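Local coordinates for protein tyrosine--tRNA ligase (Pyrococcus horikoshii, PDB 2CYC) that binds L-tyrosine and, as a class I aminoacyl-tRNA synthetase, probably activates it with ATP and transfers it to the acceptor end of tRNA(Tyr), at residues A[50-55]-A[348-353]; A[98-103]-A[356-361]. All coordinates share one frame; numbering follows the deposited sequence.

In the fold
From the N terminus the chain first lays down helix 48-63, then helix 87-108, and returns to both only after more than 250 residues, through helix 336-350 and helix 352-360. Contact 1 closes the longer loop, from 50-55 to 348-353; contact 2 closes the one from 98-103 to 356-361. Their segments alternate along the sequence, so the two loops cross rather than nest. Contact centres lie about 11 Å apart, and the first segments touch directly, G51 CA standing 3.5 Å from M102 CE. Helix 352-360 carries one side of contact 2, while segment 348-353 runs into its start. Together they join helices 336-350 and 352-360 to two helices of the sheet-containing domain that binds tyrosine.

Contact 1: residues A[50-55]-A[348-353]; sequences TGLMAG and INLLEP
L52 and L350 meet through different first torsions: CG of L52 is anti to its carbonyl carbon (chi1 -52°), whereas CG of L350 lies opposite its own backbone nitrogen (chi1 174°). These settings send the two isobutyl groups toward each other, tip to tip, and L52 CD1 comes to rest 4.0 Å from L350 CD2. The other branch of L52 is used as well: its CD2 lies 4.2 Å from L351 CD2, where the two side chains pass at a slant. One leucine thus addresses two consecutive leucines, a methyl for each. The backbones remain well apart, with L52 CA and L351 CA 9.8 Å from each other, and the shared buried surface is a modest 93 Å². Contact is therefore made by methyl ends alone, in van der Waals range but without tight interlocking. I296 of helix 288-297 packs on both L52 and L350, and I270 of helix 267-276 on L351, so the trio belongs to a wider apolar core. L350 and L351 stand where helix 336-350 gives way to helix 352-360; the R355 guanidinium bonds to I348 O across this junction. On the other side, helix 48-63 links the parallel strands 36-40 and 69-72, the beta-alpha-beta crossover of a Rossmann-like class I synthetase core, here packed against the junction of helix 336-350 and helix 352-360.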
ATOM      1  N   THR A  50      -4.546 -16.648 -22.899  1.00 28.07           N
ATOM      2  CA  THR A  50      -3.584 -16.762 -21.805  1.00 24.23           C
ATOM      3  C   THR A  50      -2.446 -17.732 -22.121  1.00 27.08           C
ATOM      4  O   THR A  50      -1.267 -17.392 -22.000  1.00 23.13           O
ATOM      5  CB  THR A  50      -4.296 -17.225 -20.528  1.00 19.97           C
ATOM      6  OG1 THR A  50      -5.439 -16.395 -20.312  1.00 20.05           O
ATOM      7  CG2 THR A  50      -3.385 -17.117 -19.320  1.00 20.53           C
ATOM      8  N   GLY A  51      -2.802 -18.942 -22.531  1.00 22.64           N
ATOM      9  CA  GLY A  51      -1.782 -19.926 -22.826  1.00 22.08           C
ATOM     10  C   GLY A  51      -1.044 -19.757 -24.139  1.00 27.00           C
ATOM     11  O   GLY A  51       0.190 -19.657 -24.147  1.00 28.76           O
ATOM     12  N   LEU A  52      -1.785 -19.709 -25.247  1.00 20.53           N
ATOM     13  CA  LEU A  52      -1.174 -19.608 -26.571  1.00 20.30           C
ATOM     14  C   LEU A  52      -0.438 -18.314 -26.900  1.00 17.45           C
ATOM     15  O   LEU A  52       0.684 -18.355 -27.391  1.00 20.45           O
ATOM     16  CB  LEU A  52      -2.217 -19.899 -27.661  1.00 16.87           C
ATOM     17  CG  LEU A  52      -2.987 -21.207 -27.453  1.00 26.17           C
ATOM     18  CD1 LEU A  52      -3.639 -21.607 -28.766  1.00 21.61           C
ATOM     19  CD2 LEU A  52      -2.043 -22.318 -26.967  1.00 18.23           C
ATOM     20  N   MET A  53      -1.052 -17.170 -26.637  1.00 15.90           N
ATOM     21  CA  MET A  53      -0.395 -15.910 -26.952  1.00 19.78           C
ATOM     22  C   MET A  53       0.822 -15.681 -26.056  1.00 22.62           C
ATOM     23  O   MET A  53       1.890 -15.311 -26.538  1.00 20.81           O
ATOM     24  CB  MET A  53      -1.397 -14.761 -26.839  1.00 16.59           C
ATOM     25  CG  MET A  53      -2.608 -14.938 -27.764  1.00 19.68           C
ATOM     26  SD  MET A  53      -2.183 -14.888 -29.544  1.00 25.63           S
ATOM     27  CE  MET A  53      -1.989 -16.624 -29.914  1.00 15.10           C
ATOM     28  N   ALA A  54       0.674 -15.901 -24.756  1.00 18.20           N
ATOM     29  CA  ALA A  54       1.811 -15.734 -23.848  1.00 20.38           C
ATOM     30  C   ALA A  54       2.869 -16.791 -24.188  1.00 16.02           C
ATOM     31  O   ALA A  54       4.060 -16.511 -24.213  1.00 16.20           O
ATOM     32  CB  ALA A  54       1.361 -15.898 -22.399  1.00 16.17           C
ATOM     33  N   GLY A  55       2.408 -18.008 -24.454  1.00 19.40           N
ATOM     34  CA  GLY A  55       3.308 -19.096 -24.785  1.00 19.10           C
ATOM     35  C   GLY A  55       4.101 -18.805 -26.033  1.00 20.91           C
ATOM     36  O   GLY A  55       5.305 -19.065 -26.080  1.00 20.05           O
ATOM     37  N   ILE A 348      -7.996 -28.476 -32.571  1.00 22.92           N
ATOM     38  CA  ILE A 348      -8.044 -29.803 -31.976  1.00 23.63           C
ATOM     39  C   ILE A 348      -6.681 -30.476 -32.081  1.00 27.86           C
ATOM     40  O   ILE A 348      -6.196 -31.084 -31.121  1.00 23.84           O
ATOM     41  CB  ILE A 348      -9.105 -30.675 -32.676  1.00 24.66           C
ATOM     42  CG1 ILE A 348     -10.501 -30.188 -32.286  1.00 22.17           C
ATOM     43  CG2 ILE A 348      -8.905 -32.149 -32.322  1.00 23.67           C
ATOM     44  CD1 ILE A 348     -11.626 -30.874 -33.060  1.00 20.32           C
ATOM     45  N   ASN A 349      -6.052 -30.345 -33.243  1.00 27.58           N
ATOM     46  CA  ASN A 349      -4.752 -30.960 -33.451  1.00 30.31           C
ATOM     47  C   ASN A 349      -3.646 -30.228 -32.729  1.00 26.21           C
ATOM     48  O   ASN A 349      -2.749 -30.851 -32.156  1.00 24.74           O
ATOM     49  CB  ASN A 349      -4.441 -31.061 -34.946  1.00 26.41           C
ATOM     50  CG  ASN A 349      -5.342 -32.059 -35.647  1.00 35.45           C
ATOM     51  OD1 ASN A 349      -5.554 -33.170 -35.149  1.00 38.88           O
ATOM     52  ND2 ASN A 349      -5.877 -31.679 -36.803  1.00 35.24           N
ATOM     53  N   LEU A 350      -3.706 -28.906 -32.746  1.00 23.94           N
ATOM     54  CA  LEU A 350      -2.685 -28.116 -32.068  1.00 24.37           C
ATOM     55  C   LEU A 350      -2.622 -28.449 -30.581  1.00 22.03           C
ATOM     56  O   LEU A 350      -1.543 -28.610 -30.012  1.00 24.70           O
ATOM     57  CB  LEU A 350      -2.982 -26.617 -32.207  1.00 22.93           C
ATOM     58  CG  LEU A 350      -2.055 -25.681 -31.422  1.00 19.85           C
ATOM     59  CD1 LEU A 350      -0.637 -25.810 -31.970  1.00 19.88           C
ATOM     60  CD2 LEU A 350      -2.539 -24.233 -31.534  1.00 23.10           C
ATOM     61  N   LEU A 351      -3.792 -28.560 -29.966  1.00 19.34           N
ATOM     62  CA  LEU A 351      -3.894 -28.792 -28.530  1.00 22.30           C
ATOM     63  C   LEU A 351      -3.848 -30.238 -28.039  1.00 23.73           C
ATOM     64  O   LEU A 351      -3.898 -30.483 -26.825  1.00 22.12           O
ATOM     65  CB  LEU A 351      -5.179 -28.125 -28.009  1.00 18.35           C
ATOM     66  CG  LEU A 351      -5.341 -26.622 -28.311  1.00 25.06           C
ATOM     67  CD1 LEU A 351      -6.771 -26.184 -27.992  1.00 17.06           C
ATOM     68  CD2 LEU A 351      -4.325 -25.797 -27.500  1.00 18.43           C
ATOM     69  N   GLU A 352      -3.742 -31.192 -28.958  1.00 23.89           N
ATOM     70  CA  GLU A 352      -3.730 -32.596 -28.558  1.00 25.02           C
ATOM     71  C   GLU A 352      -2.734 -32.947 -27.455  1.00 19.57           C
ATOM     72  O   GLU A 352      -3.095 -33.614 -26.488  1.00 25.75           O
ATOM     73  CB  GLU A 352      -3.486 -33.524 -29.755  1.00 21.97           C
ATOM     74  CG  GLU A 352      -3.445 -34.990 -29.314  1.00 39.51           C
ATOM     75  CD  GLU A 352      -3.401 -35.974 -30.457  1.00 53.60           C
ATOM     76  OE1 GLU A 352      -3.244 -37.180 -30.175  1.00 66.02           O
ATOM     77  OE2 GLU A 352      -3.529 -35.557 -31.628  1.00 62.61           O
ATOM     78  N   PRO A 353      -1.470 -32.508 -27.582  1.00 19.76           N
ATOM     79  CA  PRO A 353      -0.493 -32.834 -26.534  1.00 21.69           C
ATOM     80  C   PRO A 353      -0.971 -32.417 -25.153  1.00 25.78           C
ATOM     81  O   PRO A 353      -0.699 -33.086 -24.149  1.00 27.37           O
ATOM     82  CB  PRO A 353       0.754 -32.057 -26.960  1.00 18.83           C
ATOM     83  CG  PRO A 353       0.618 -31.980 -28.461  1.00 16.47           C
ATOM     84  CD  PRO A 353      -0.856 -31.682 -28.636  1.00 18.00           C
TER

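Contact 2: residues A[98-103]-A[356-361]; sequences FKVGME and RYFEKH
Apolar-aromatic packing accounts for most of the contact: V100 gives one methyl to Y357 and the other to F358. V100 CG2 lies 3.5 Å from Y357 CE1 and approaches the ring obliquely. V100 CG1, in the position between backbone nitrogen and carbonyl carbon (chi1 68°), reaches F358 CE2 at 3.9 Å. Without the two methyls, as with an alanine here, the Y357 and F358 rings would probably lose these partners and a gap would open between the helices. Backbone packing adds G101, whose CA sits at the edge of the F358 ring, near its plane and 3.8 Å from CZ. Among the aromatic groups, Y357 CD1 stands 4.0 Å above the centre of the F358 ring, and H264 meets F358 edge-to-face; both are likely to restrict its turning. The local axes, 11.5 Å apart at closest approach, run roughly antiparallel at 146°. Within helix 87-108, K99 NZ forms a salt bridge with E103 OE1, about one helical turn on, at 2.6 Å and from above the carboxylate plane; K99 also makes a cation-pi contact with F118. Joining helix 87-108 to helix 352-360 thus rests on shape and dispersion, while the ion pair stays within its own helix.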
ATOM      1  N   PHE A  98      -2.321 -24.355 -12.800  1.00 26.46           N
ATOM      2  CA  PHE A  98      -1.848 -23.281 -13.657  1.00 23.59           C
ATOM      3  C   PHE A  98      -0.432 -23.441 -14.181  1.00 21.34           C
ATOM      4  O   PHE A  98      -0.189 -23.275 -15.374  1.00 23.24           O
ATOM      5  CB  PHE A  98      -1.997 -21.929 -12.948  1.00 17.01           C
ATOM      6  CG  PHE A  98      -1.982 -20.769 -13.891  1.00 19.23           C
ATOM      7  CD1 PHE A  98      -0.777 -20.243 -14.354  1.00 17.54           C
ATOM      8  CD2 PHE A  98      -3.175 -20.243 -14.379  1.00 19.85           C
ATOM      9  CE1 PHE A  98      -0.761 -19.209 -15.294  1.00 15.44           C
ATOM     10  CE2 PHE A  98      -3.169 -19.207 -15.322  1.00 22.12           C
ATOM     11  CZ  PHE A  98      -1.956 -18.693 -15.777  1.00 17.43           C
ATOM     12  N   LYS A  99       0.500 -23.756 -13.288  1.00 22.18           N
ATOM     13  CA  LYS A  99       1.889 -23.935 -13.671  1.00 21.43           C
ATOM     14  C   LYS A  99       2.030 -24.933 -14.808  1.00 21.23           C
ATOM     15  O   LYS A  99       2.613 -24.612 -15.843  1.00 22.29           O
ATOM     16  CB  LYS A  99       2.716 -24.409 -12.476  1.00 23.24           C
ATOM     17  CG  LYS A  99       4.172 -24.752 -12.817  1.00 21.70           C
ATOM     18  CD  LYS A  99       4.965 -25.035 -11.553  1.00 29.89           C
ATOM     19  CE  LYS A  99       6.442 -25.233 -11.842  1.00 26.34           C
ATOM     20  NZ  LYS A  99       6.655 -26.439 -12.676  1.00 33.23           N
ATOM     21  N   VAL A 100       1.476 -26.132 -14.625  1.00 21.94           N
ATOM     22  CA  VAL A 100       1.583 -27.163 -15.650  1.00 22.58           C
ATOM     23  C   VAL A 100       0.776 -26.820 -16.904  1.00 23.12           C
ATOM     24  O   VAL A 100       1.164 -27.181 -18.014  1.00 24.38           O
ATOM     25  CB  VAL A 100       1.165 -28.563 -15.102  1.00 25.43           C
ATOM     26  CG1 VAL A 100      -0.321 -28.607 -14.806  1.00 20.34           C
ATOM     27  CG2 VAL A 100       1.552 -29.653 -16.113  1.00 28.83           C
ATOM     28  N   GLY A 101      -0.339 -26.118 -16.733  1.00 23.56           N
ATOM     29  CA  GLY A 101      -1.130 -25.726 -17.887  1.00 20.22           C
ATOM     30  C   GLY A 101      -0.308 -24.792 -18.765  1.00 23.91           C
ATOM     31  O   GLY A 101      -0.338 -24.888 -19.989  1.00 24.96           O
ATOM     32  N   MET A 102       0.437 -23.883 -18.139  1.00 22.30           N
ATOM     33  CA  MET A 102       1.281 -22.946 -18.880  1.00 23.39           C
ATOM     34  C   MET A 102       2.464 -23.656 -19.520  1.00 23.90           C
ATOM     35  O   MET A 102       2.840 -23.350 -20.653  1.00 26.59           O
ATOM     36  CB  MET A 102       1.796 -21.837 -17.955  1.00 19.72           C
ATOM     37  CG  MET A 102       0.776 -20.754 -17.679  1.00 28.38           C
ATOM     38  SD  MET A 102       0.300 -19.884 -19.195  1.00 31.17           S
ATOM     39  CE  MET A 102      -1.277 -20.418 -19.353  1.00 30.56           C
ATOM     40  N   GLU A 103       3.057 -24.598 -18.787  1.00 21.53           N
ATOM     41  CA  GLU A 103       4.189 -25.353 -19.311  1.00 23.66           C
ATOM     42  C   GLU A 103       3.793 -26.029 -20.623  1.00 23.51           C
ATOM     43  O   GLU A 103       4.537 -25.979 -21.602  1.00 20.35           O
ATOM     44  CB  GLU A 103       4.657 -26.409 -18.297  1.00 25.48           C
ATOM     45  CG  GLU A 103       5.546 -25.860 -17.195  1.00 29.23           C
ATOM     46  CD  GLU A 103       5.782 -26.846 -16.048  1.00 29.27           C
ATOM     47  OE1 GLU A 103       6.758 -26.652 -15.299  1.00 37.29           O
ATOM     48  OE2 GLU A 103       4.997 -27.797 -15.880  1.00 33.07           O
ATOM     49  N   ARG A 356      -3.767 -34.817 -24.002  1.00 21.81           N
ATOM     50  CA  ARG A 356      -3.142 -36.075 -23.609  1.00 28.71           C
ATOM     51  C   ARG A 356      -2.508 -35.986 -22.227  1.00 30.68           C
ATOM     52  O   ARG A 356      -2.592 -36.930 -21.444  1.00 29.08           O
ATOM     53  CB  ARG A 356      -2.092 -36.525 -24.636  1.00 29.58           C
ATOM     54  CG  ARG A 356      -2.699 -37.330 -25.789  1.00 38.20           C
ATOM     55  CD  ARG A 356      -1.652 -38.009 -26.676  1.00 43.80           C
ATOM     56  NE  ARG A 356      -0.881 -37.073 -27.496  1.00 45.78           N
ATOM     57  CZ  ARG A 356       0.333 -36.624 -27.186  1.00 47.96           C
ATOM     58  NH1 ARG A 356       0.959 -35.772 -27.996  1.00 32.92           N
ATOM     59  NH2 ARG A 356       0.926 -37.034 -26.069  1.00 52.38           N
ATOM     60  N   TYR A 357      -1.884 -34.855 -21.917  1.00 24.33           N
ATOM     61  CA  TYR A 357      -1.263 -34.714 -20.616  1.00 25.63           C
ATOM     62  C   TYR A 357      -2.310 -34.715 -19.509  1.00 28.16           C
ATOM     63  O   TYR A 357      -2.203 -35.470 -18.534  1.00 22.48           O
ATOM     64  CB  TYR A 357      -0.428 -33.430 -20.526  1.00 24.59           C
ATOM     65  CG  TYR A 357       0.166 -33.242 -19.146  1.00 27.27           C
ATOM     66  CD1 TYR A 357      -0.577 -32.653 -18.127  1.00 31.85           C
ATOM     67  CD2 TYR A 357       1.423 -33.759 -18.831  1.00 29.88           C
ATOM     68  CE1 TYR A 357      -0.099 -32.597 -16.828  1.00 33.41           C
ATOM     69  CE2 TYR A 357       1.918 -33.703 -17.527  1.00 30.76           C
ATOM     70  CZ  TYR A 357       1.144 -33.126 -16.529  1.00 33.32           C
ATOM     71  OH  TYR A 357       1.582 -33.108 -15.222  1.00 31.99           O
ATOM     72  N   PHE A 358      -3.332 -33.879 -19.649  1.00 24.82           N
ATOM     73  CA  PHE A 358      -4.336 -33.830 -18.608  1.00 24.27           C
ATOM     74  C   PHE A 358      -5.169 -35.092 -18.524  1.00 26.19           C
ATOM     75  O   PHE A 358      -5.791 -35.359 -17.502  1.00 29.48           O
ATOM     76  CB  PHE A 358      -5.206 -32.589 -18.768  1.00 18.46           C
ATOM     77  CG  PHE A 358      -4.494 -31.322 -18.376  1.00 23.80           C
ATOM     78  CD1 PHE A 358      -4.059 -30.415 -19.341  1.00 22.03           C
ATOM     79  CD2 PHE A 358      -4.217 -31.056 -17.033  1.00 22.49           C
ATOM     80  CE1 PHE A 358      -3.357 -29.252 -18.974  1.00 27.93           C
ATOM     81  CE2 PHE A 358      -3.519 -29.900 -16.651  1.00 25.95           C
ATOM     82  CZ  PHE A 358      -3.088 -28.996 -17.627  1.00 24.08           C
ATOM     83  N   GLU A 359      -5.166 -35.883 -19.588  1.00 27.23           N
ATOM     84  CA  GLU A 359      -5.914 -37.128 -19.587  1.00 24.72           C
ATOM     85  C   GLU A 359      -5.165 -38.177 -18.769  1.00 25.97           C
ATOM     86  O   GLU A 359      -5.779 -38.973 -18.059  1.00 27.59           O
ATOM     87  CB  GLU A 359      -6.116 -37.610 -21.023  1.00 28.05           C
ATOM     88  CG  GLU A 359      -7.374 -37.034 -21.673  1.00 33.69           C
ATOM     89  CD  GLU A 359      -7.376 -37.151 -23.191  1.00 40.01           C
ATOM     90  OE1 GLU A 359      -6.639 -38.003 -23.731  1.00 42.81           O
ATOM     91  OE2 GLU A 359      -8.127 -36.393 -23.845  1.00 42.23           O
ATOM     92  N   LYS A 360      -3.835 -38.158 -18.866  1.00 24.17           N
ATOM     93  CA  LYS A 360      -2.978 -39.098 -18.148  1.00 20.06           C
ATOM     94  C   LYS A 360      -2.780 -38.685 -16.692  1.00 24.58           C
ATOM     95  O   LYS A 360      -2.617 -39.536 -15.812  1.00 23.75           O
ATOM     96  CB  LYS A 360      -1.607 -39.194 -18.839  1.00 25.27           C
ATOM     97  CG  LYS A 360      -0.596 -40.081 -18.112  1.00 21.01           C
ATOM     98  CD  LYS A 360       0.752 -40.132 -18.835  1.00 27.44           C
ATOM     99  CE  LYS A 360       1.800 -40.874 -17.994  1.00 24.65           C
ATOM    100  NZ  LYS A 360       3.096 -41.061 -18.704  1.00 20.36           N
ATOM    101  N   HIS A 361      -2.779 -37.374 -16.453  1.00 24.47           N
ATOM    102  CA  HIS A 361      -2.592 -36.808 -15.112  1.00 26.66           C
ATOM    103  C   HIS A 361      -3.864 -36.006 -14.803  1.00 25.69           C
ATOM    104  O   HIS A 361      -3.916 -34.795 -15.025  1.00 23.15           O
ATOM    105  CB  HIS A 361      -1.367 -35.883 -15.110  1.00 26.23           C
ATOM    106  CG  HIS A 361      -0.127 -36.516 -15.667  1.00 26.28           C
ATOM    107  ND1 HIS A 361       0.713 -37.310 -14.913  1.00 29.84           N
ATOM    108  CD2 HIS A 361       0.419 -36.469 -16.908  1.00 22.73           C
ATOM    109  CE1 HIS A 361       1.723 -37.721 -15.662  1.00 30.56           C
ATOM    110  NE2 HIS A 361       1.569 -37.225 -16.877  1.00 25.83           N
TER